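Long-range contact in lysozyme (Penaeus vannamei, PDB 6UKC), which probably hydrolyses the beta-1,4 linkages of bacterial peptidoglycan and of chitodextrins as a C-type lysozyme of glycosyl hydrolase family 22: residues 55-66 with 79-90. Residues are numbered along the deposited sequence; the frame is centred on the assembly and turned at random.
Sequences YGIFQINNKYWC and CSDLMSDDITEA
The Tyr55 ring takes Cys79 CB on one face: the carbon lies 3.3 Å from the ring centroid and 9° off the normal, a CH-pi contact centred on the ring. Cys79 SG adds an oblique sulfur-aromatic contact. At the edge, in plane, lie Ile60 O, Asn62 CG and Met83 CE, the last 3.5 Å from Tyr55 CD2, and the Met83 sulfur makes a Met-aromatic contact there. Met83 reaches that edge because its chain bends at chi2 and chi3. The Phe58 ring, partly covered on one face by CG2 of its neighbour Ile57, meets the Ala90 carbonyl at its edge, Phe58 CD2 lying 3.8 Å from Ala90 O; Trp30 is a further ring partner.

Leu82 CD1 packs against Ile60 CG2 at 3.8 Å, the side chains crossing at about a right angle, and also touches Cys66 CB. The Cys66 SG–Cys79 SG disulfide (2.1 Å, chi3 95°) cross-links the two segments.

No direct hydrogen bond joins 55-66 to 79-90. Gly56 CA instead makes a CA-H...O contact of 3.2 Å with Leu82 O, and one water donates to Tyr55 O and Leu82 O while accepting from Phe58 N. Gln59 NE2 and N both bond Gly56 O, bracing the type I turn Gly56-Gln59 that connects strands 53-55 and 60-61, with Gln59 and Ile60 both opposite Tyr55 as a G1 bulge. The disulfide thus fixes one end of this buried lysozyme interface, while backbone polarity between the turn and the 3-10 segment 79-82 is met through water rather than by direct pairing.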
ATOM      1  N   TYR A  55       5.433   6.260   4.864  1.00 19.18           N
ATOM      2  CA  TYR A  55       4.172   6.943   5.252  1.00 18.79           C
ATOM      3  C   TYR A  55       2.922   6.086   4.990  1.00 18.11           C
ATOM      4  O   TYR A  55       2.726   5.538   3.883  1.00 17.01           O
ATOM      5  CB  TYR A  55       4.026   8.262   4.486  1.00 18.86           C
ATOM      6  CG  TYR A  55       5.010   9.348   4.842  1.00 19.22           C
ATOM      7  CD1 TYR A  55       6.251   9.435   4.215  1.00 19.31           C
ATOM      8  CD2 TYR A  55       4.695  10.301   5.803  1.00 18.93           C
ATOM      9  CE1 TYR A  55       7.140  10.457   4.519  1.00 19.39           C
ATOM     10  CE2 TYR A  55       5.576  11.323   6.128  1.00 19.45           C
ATOM     11  CZ  TYR A  55       6.788  11.417   5.460  1.00 19.45           C
ATOM     12  OH  TYR A  55       7.657  12.411   5.794  1.00 19.58           O
ATOM     13  N   GLY A  56       2.041   6.049   5.989  1.00 17.69           N
ATOM     14  CA  GLY A  56       0.657   5.557   5.870  1.00 17.72           C
ATOM     15  C   GLY A  56       0.546   4.041   5.833  1.00 17.51           C
ATOM     16  O   GLY A  56       1.525   3.349   6.105  1.00 18.01           O
ATOM     17  N   ILE A  57      -0.640   3.572   5.461  1.00 17.58           N
ATOM     18  CA  ILE A  57      -1.080   2.152   5.422  1.00 17.75           C
ATOM     19  C   ILE A  57      -0.216   1.333   4.443  1.00 18.64           C
ATOM     20  O   ILE A  57      -0.124   0.085   4.668  1.00 18.68           O
ATOM     21  CB  ILE A  57      -2.579   2.103   5.065  1.00 18.06           C
ATOM     22  CG1 ILE A  57      -3.179   0.720   5.329  1.00 18.23           C
ATOM     23  CG2 ILE A  57      -2.833   2.569   3.630  1.00 17.98           C
ATOM     24  CD1 ILE A  57      -4.658   0.749   5.533  1.00 17.74           C
ATOM     25  N   PHE A  58       0.400   1.972   3.426  1.00 17.17           N
ATOM     26  CA  PHE A  58       1.244   1.295   2.391  1.00 17.20           C
ATOM     27  C   PHE A  58       2.719   1.674   2.567  1.00 18.28           C
ATOM     28  O   PHE A  58       3.543   1.275   1.701  1.00 18.57           O
ATOM     29  CB  PHE A  58       0.745   1.586   0.968  1.00 16.19           C
ATOM     30  CG  PHE A  58      -0.631   1.048   0.648  1.00 15.11           C
ATOM     31  CD1 PHE A  58      -0.958  -0.277   0.890  1.00 15.64           C
ATOM     32  CD2 PHE A  58      -1.575   1.830   0.020  1.00 15.80           C
ATOM     33  CE1 PHE A  58      -2.198  -0.792   0.562  1.00 15.31           C
ATOM     34  CE2 PHE A  58      -2.825   1.318  -0.313  1.00 16.15           C
ATOM     35  CZ  PHE A  58      -3.140   0.009  -0.030  1.00 15.51           C
ATOM     36  N   GLN A  59       3.045   2.403   3.649  1.00 17.72           N
ATOM     37  CA  GLN A  59       4.434   2.709   4.067  1.00 16.83           C
ATOM     38  C   GLN A  59       5.229   3.113   2.825  1.00 16.57           C
ATOM     39  O   GLN A  59       6.252   2.497   2.541  1.00 16.41           O
ATOM     40  CB  GLN A  59       4.996   1.496   4.812  1.00 17.31           C
ATOM     41  CG  GLN A  59       4.387   1.339   6.197  1.00 16.83           C
ATOM     42  CD  GLN A  59       4.881   2.478   7.043  1.00 17.78           C
ATOM     43  OE1 GLN A  59       6.073   2.534   7.360  1.00 17.36           O
ATOM     44  NE2 GLN A  59       3.981   3.406   7.368  1.00 16.70           N
ATOM     45  N   ILE A  60       4.741   4.125   2.115  1.00 16.45           N
ATOM     46  CA  ILE A  60       5.363   4.663   0.879  1.00 17.31           C
ATOM     47  C   ILE A  60       6.470   5.637   1.285  1.00 18.55           C
ATOM     48  O   ILE A  60       6.212   6.505   2.180  1.00 18.24           O
ATOM     49  CB  ILE A  60       4.292   5.335   0.003  1.00 18.11           C
ATOM     50  CG1 ILE A  60       3.291   4.310  -0.536  1.00 18.05           C
ATOM     51  CG2 ILE A  60       4.961   6.123  -1.107  1.00 18.82           C
ATOM     52  CD1 ILE A  60       1.947   4.863  -0.854  1.00 18.42           C
ATOM     53  N   ASN A  61       7.618   5.515   0.611  1.00 18.39           N
ATOM     54  CA  ASN A  61       8.927   6.107   0.994  1.00 18.81           C
ATOM     55  C   ASN A  61       9.078   7.470   0.313  1.00 19.00           C
ATOM     56  O   ASN A  61       8.878   7.512  -0.928  1.00 18.66           O
ATOM     57  CB  ASN A  61      10.086   5.173   0.619  1.00 18.48           C
ATOM     58  CG  ASN A  61      11.407   5.638   1.202  1.00 19.29           C
ATOM     59  OD1 ASN A  61      12.203   6.269   0.506  1.00 21.58           O
ATOM     60  ND2 ASN A  61      11.623   5.384   2.487  1.00 18.87           N
ATOM     61  N   ASN A  62       9.448   8.524   1.062  1.00 20.49           N
ATOM     62  CA  ASN A  62       9.593   9.921   0.533  1.00 23.05           C
ATOM     63  C   ASN A  62      10.842  10.095  -0.364  1.00 26.49           C
ATOM     64  O   ASN A  62      10.966  11.177  -1.002  1.00 31.76           O
ATOM     65  CB  ASN A  62       9.588  10.984   1.642  1.00 22.91           C
ATOM     66  CG  ASN A  62      10.668  10.798   2.686  1.00 22.32           C
ATOM     67  OD1 ASN A  62      11.328   9.763   2.720  1.00 21.27           O
ATOM     68  ND2 ASN A  62      10.869  11.805   3.524  1.00 22.22           N
ATOM     69  N   LYS A  63      11.734   9.102  -0.464  1.00 29.24           N
ATOM     70  CA  LYS A  63      12.937   9.211  -1.339  1.00 28.95           C
ATOM     71  C   LYS A  63      12.513   9.280  -2.815  1.00 27.23           C
ATOM     72  O   LYS A  63      13.240   9.973  -3.556  1.00 24.96           O
ATOM     73  CB  LYS A  63      13.965   8.091  -1.131  1.00 31.04           C
ATOM     74  CG  LYS A  63      15.167   8.182  -2.072  1.00 34.76           C
ATOM     75  CD  LYS A  63      16.508   7.701  -1.525  1.00 37.01           C
ATOM     76  CE  LYS A  63      17.170   8.742  -0.644  1.00 42.25           C
ATOM     77  NZ  LYS A  63      18.657   8.717  -0.720  1.00 43.66           N
ATOM     78  N   TYR A  64      11.421   8.602  -3.233  1.00 26.73           N
ATOM     79  CA  TYR A  64      11.010   8.466  -4.667  1.00 26.48           C
ATOM     80  C   TYR A  64       9.581   8.970  -4.936  1.00 23.64           C
ATOM     81  O   TYR A  64       9.319   9.512  -6.016  1.00 25.10           O
ATOM     82  CB  TYR A  64      11.121   6.998  -5.108  1.00 31.73           C
ATOM     83  CG  TYR A  64      12.416   6.337  -4.706  1.00 35.40           C
ATOM     84  CD1 TYR A  64      13.612   6.652  -5.346  1.00 34.48           C
ATOM     85  CD2 TYR A  64      12.457   5.436  -3.648  1.00 37.43           C
ATOM     86  CE1 TYR A  64      14.811   6.068  -4.963  1.00 35.36           C
ATOM     87  CE2 TYR A  64      13.651   4.843  -3.253  1.00 38.29           C
ATOM     88  CZ  TYR A  64      14.827   5.161  -3.914  1.00 36.54           C
ATOM     89  OH  TYR A  64      15.994   4.577  -3.538  1.00 40.59           O
ATOM     90  N   TRP A  65       8.660   8.775  -3.999  1.00 22.36           N
ATOM     91  CA  TRP A  65       7.213   8.603  -4.293  1.00 21.28           C
ATOM     92  C   TRP A  65       6.405   9.832  -3.891  1.00 21.33           C
ATOM     93  O   TRP A  65       5.550  10.257  -4.697  1.00 22.12           O
ATOM     94  CB  TRP A  65       6.682   7.329  -3.625  1.00 20.89           C
ATOM     95  CG  TRP A  65       7.406   6.093  -4.072  1.00 19.75           C
ATOM     96  CD1 TRP A  65       8.152   5.259  -3.294  1.00 19.28           C
ATOM     97  CD2 TRP A  65       7.509   5.573  -5.412  1.00 19.42           C
ATOM     98  NE1 TRP A  65       8.670   4.236  -4.043  1.00 19.47           N
ATOM     99  CE2 TRP A  65       8.300   4.407  -5.349  1.00 19.44           C
ATOM    100  CE3 TRP A  65       7.004   5.963  -6.651  1.00 19.91           C
ATOM    101  CZ2 TRP A  65       8.617   3.654  -6.475  1.00 19.57           C
ATOM    102  CZ3 TRP A  65       7.289   5.200  -7.758  1.00 19.61           C
ATOM    103  CH2 TRP A  65       8.090   4.069  -7.674  1.00 19.24           C
ATOM    104  N   CYS A  66       6.673  10.411  -2.723  1.00 22.17           N
ATOM    105  CA  CYS A  66       5.988  11.650  -2.257  1.00 23.32           C
ATOM    106  C   CYS A  66       7.005  12.683  -1.753  1.00 23.30           C
ATOM    107  O   CYS A  66       8.161  12.292  -1.469  1.00 22.80           O
ATOM    108  CB  CYS A  66       4.996  11.320  -1.156  1.00 22.52           C
ATOM    109  SG  CYS A  66       5.823  10.517   0.231  1.00 22.78           S
ATOM    110  N   CYS A  79       3.663  13.880   1.223  1.00 20.66           N
ATOM    111  CA  CYS A  79       3.658  12.579   1.937  1.00 22.84           C
ATOM    112  C   CYS A  79       2.520  12.554   2.963  1.00 22.05           C
ATOM    113  O   CYS A  79       1.902  11.497   3.089  1.00 21.22           O
ATOM    114  CB  CYS A  79       5.011  12.290   2.577  1.00 23.71           C
ATOM    115  SG  CYS A  79       6.365  12.133   1.379  1.00 23.05           S
ATOM    116  N   SER A  80       2.198  13.686   3.594  1.00 23.66           N
ATOM    117  CA  SER A  80       1.074  13.827   4.571  1.00 25.98           C
ATOM    118  C   SER A  80      -0.226  13.301   3.944  1.00 25.90           C
ATOM    119  O   SER A  80      -1.016  12.650   4.681  1.00 27.96           O
ATOM    120  CB  SER A  80       0.900  15.254   5.077  1.00 24.17           C
ATOM    121  OG  SER A  80       0.710  16.152   3.992  1.00 26.37           O
ATOM    122  N   ASP A  81      -0.399  13.481   2.628  1.00 25.71           N
ATOM    123  CA  ASP A  81      -1.637  13.054   1.924  1.00 26.98           C
ATOM    124  C   ASP A  81      -1.756  11.520   1.940  1.00 25.78           C
ATOM    125  O   ASP A  81      -2.872  11.003   1.748  1.00 23.84           O
ATOM    126  CB  ASP A  81      -1.687  13.630   0.507  1.00 28.78           C
ATOM    127  CG  ASP A  81      -2.120  15.092   0.438  1.00 28.49           C
ATOM    128  OD1 ASP A  81      -2.736  15.568   1.384  1.00 29.37           O
ATOM    129  OD2 ASP A  81      -1.824  15.737  -0.564  1.00 30.29           O
ATOM    130  N   LEU A  82      -0.646  10.816   2.144  1.00 28.31           N
ATOM    131  CA  LEU A  82      -0.592   9.332   2.212  1.00 30.29           C
ATOM    132  C   LEU A  82      -0.784   8.876   3.656  1.00 32.33           C
ATOM    133  O   LEU A  82      -0.765   7.650   3.872  1.00 39.85           O
ATOM    134  CB  LEU A  82       0.751   8.868   1.647  1.00 30.58           C
ATOM    135  CG  LEU A  82       1.039   9.365   0.233  1.00 32.77           C
ATOM    136  CD1 LEU A  82       2.231   8.626  -0.352  1.00 34.61           C
ATOM    137  CD2 LEU A  82      -0.195   9.227  -0.668  1.00 31.90           C
ATOM    138  N   MET A  83      -0.983   9.823   4.586  1.00 32.80           N
ATOM    139  CA  MET A  83      -1.169   9.519   6.025  1.00 33.55           C
ATOM    140  C   MET A  83      -2.489  10.147   6.475  1.00 32.07           C
ATOM    141  O   MET A  83      -2.466  11.116   7.221  1.00 40.77           O
ATOM    142  CB  MET A  83       0.005  10.079   6.831  1.00 37.24           C
ATOM    143  CG  MET A  83       0.178   9.426   8.171  1.00 37.56           C
ATOM    144  SD  MET A  83       1.914   9.356   8.595  1.00 41.84           S
ATOM    145  CE  MET A  83       2.370  11.060   8.270  1.00 41.25           C
ATOM    146  N   SER A  84      -3.596   9.614   5.981  1.00 27.00           N
ATOM    147  CA  SER A  84      -4.949  10.202   6.075  1.00 23.91           C
ATOM    148  C   SER A  84      -5.971   9.085   6.359  1.00 23.73           C
ATOM    149  O   SER A  84      -5.718   7.908   5.977  1.00 21.93           O
ATOM    150  CB  SER A  84      -5.253  10.936   4.809  1.00 21.82           C
ATOM    151  OG  SER A  84      -6.627  11.235   4.709  1.00 22.59           O
ATOM    152  N   ASP A  85      -7.056   9.433   7.045  1.00 21.59           N
ATOM    153  CA  ASP A  85      -8.212   8.539   7.293  1.00 23.63           C
ATOM    154  C   ASP A  85      -8.763   8.103   5.927  1.00 22.57           C
ATOM    155  O   ASP A  85      -9.147   6.943   5.793  1.00 25.45           O
ATOM    156  CB  ASP A  85      -9.256   9.248   8.160  1.00 25.18           C
ATOM    157  CG  ASP A  85      -8.908   9.342   9.634  1.00 26.88           C
ATOM    158  OD1 ASP A  85      -7.786   8.921  10.035  1.00 25.82           O
ATOM    159  OD2 ASP A  85      -9.780   9.827  10.382  1.00 31.70           O
ATOM    160  N   ASP A  86      -8.738   9.008   4.944  1.00 20.92           N
ATOM    161  CA  ASP A  86      -9.131   8.767   3.536  1.00 19.58           C
ATOM    162  C   ASP A  86      -7.932   8.267   2.711  1.00 19.04           C
ATOM    163  O   ASP A  86      -6.966   9.051   2.545  1.00 17.62           O
ATOM    164  CB  ASP A  86      -9.707  10.042   2.939  1.00 19.43           C
ATOM    165  CG  ASP A  86     -10.179   9.852   1.524  1.00 20.00           C
ATOM    166  OD1 ASP A  86      -9.333   9.539   0.644  1.00 22.36           O
ATOM    167  OD2 ASP A  86     -11.379   9.994   1.322  1.00 22.03           O
ATOM    168  N   ILE A  87      -8.063   7.069   2.109  1.00 17.08           N
ATOM    169  CA  ILE A  87      -6.945   6.295   1.488  1.00 17.83           C
ATOM    170  C   ILE A  87      -6.860   6.585  -0.008  1.00 17.86           C
ATOM    171  O   ILE A  87      -5.959   6.023  -0.669  1.00 18.52           O
ATOM    172  CB  ILE A  87      -7.113   4.782   1.729  1.00 17.04           C
ATOM    173  CG1 ILE A  87      -8.378   4.235   1.050  1.00 17.73           C
ATOM    174  CG2 ILE A  87      -7.094   4.514   3.219  1.00 17.21           C
ATOM    175  CD1 ILE A  87      -8.242   2.855   0.458  1.00 18.11           C
ATOM    176  N   THR A  88      -7.773   7.378  -0.554  1.00 17.09           N
ATOM    177  CA  THR A  88      -7.740   7.680  -2.012  1.00 17.43           C
ATOM    178  C   THR A  88      -6.291   7.874  -2.504  1.00 17.68           C
ATOM    179  O   THR A  88      -5.894   7.166  -3.468  1.00 18.81           O
ATOM    180  CB  THR A  88      -8.672   8.846  -2.373  1.00 16.44           C
ATOM    181  OG1 THR A  88      -9.961   8.534  -1.828  1.00 15.09           O
ATOM    182  CG2 THR A  88      -8.764   9.051  -3.871  1.00 16.00           C
ATOM    183  N   GLU A  89      -5.533   8.817  -1.935  1.00 18.51           N
ATOM    184  CA  GLU A  89      -4.213   9.211  -2.513  1.00 18.48           C
ATOM    185  C   GLU A  89      -3.194   8.095  -2.252  1.00 17.42           C
ATOM    186  O   GLU A  89      -2.328   7.872  -3.125  1.00 17.22           O
ATOM    187  CB  GLU A  89      -3.729  10.524  -1.910  1.00 19.67           C
ATOM    188  CG  GLU A  89      -4.609  11.708  -2.239  1.00 19.93           C
ATOM    189  CD  GLU A  89      -4.445  12.274  -3.636  1.00 20.35           C
ATOM    190  OE1 GLU A  89      -4.898  13.420  -3.812  1.00 21.56           O
ATOM    191  OE2 GLU A  89      -3.858  11.591  -4.528  1.00 18.06           O
ATOM    192  N   ALA A  90      -3.293   7.429  -1.091  1.00 15.98           N
ATOM    193  CA  ALA A  90      -2.466   6.253  -0.733  1.00 15.40           C
ATOM    194  C   ALA A  90      -2.632   5.211  -1.835  1.00 15.04           C
ATOM    195  O   ALA A  90      -1.609   4.787  -2.413  1.00 14.80           O
ATOM    196  CB  ALA A  90      -2.842   5.700   0.626  1.00 14.81           C
TER
HETATM  197  O   HOH W   1       0.344   5.035   2.395  1.00 12.55           O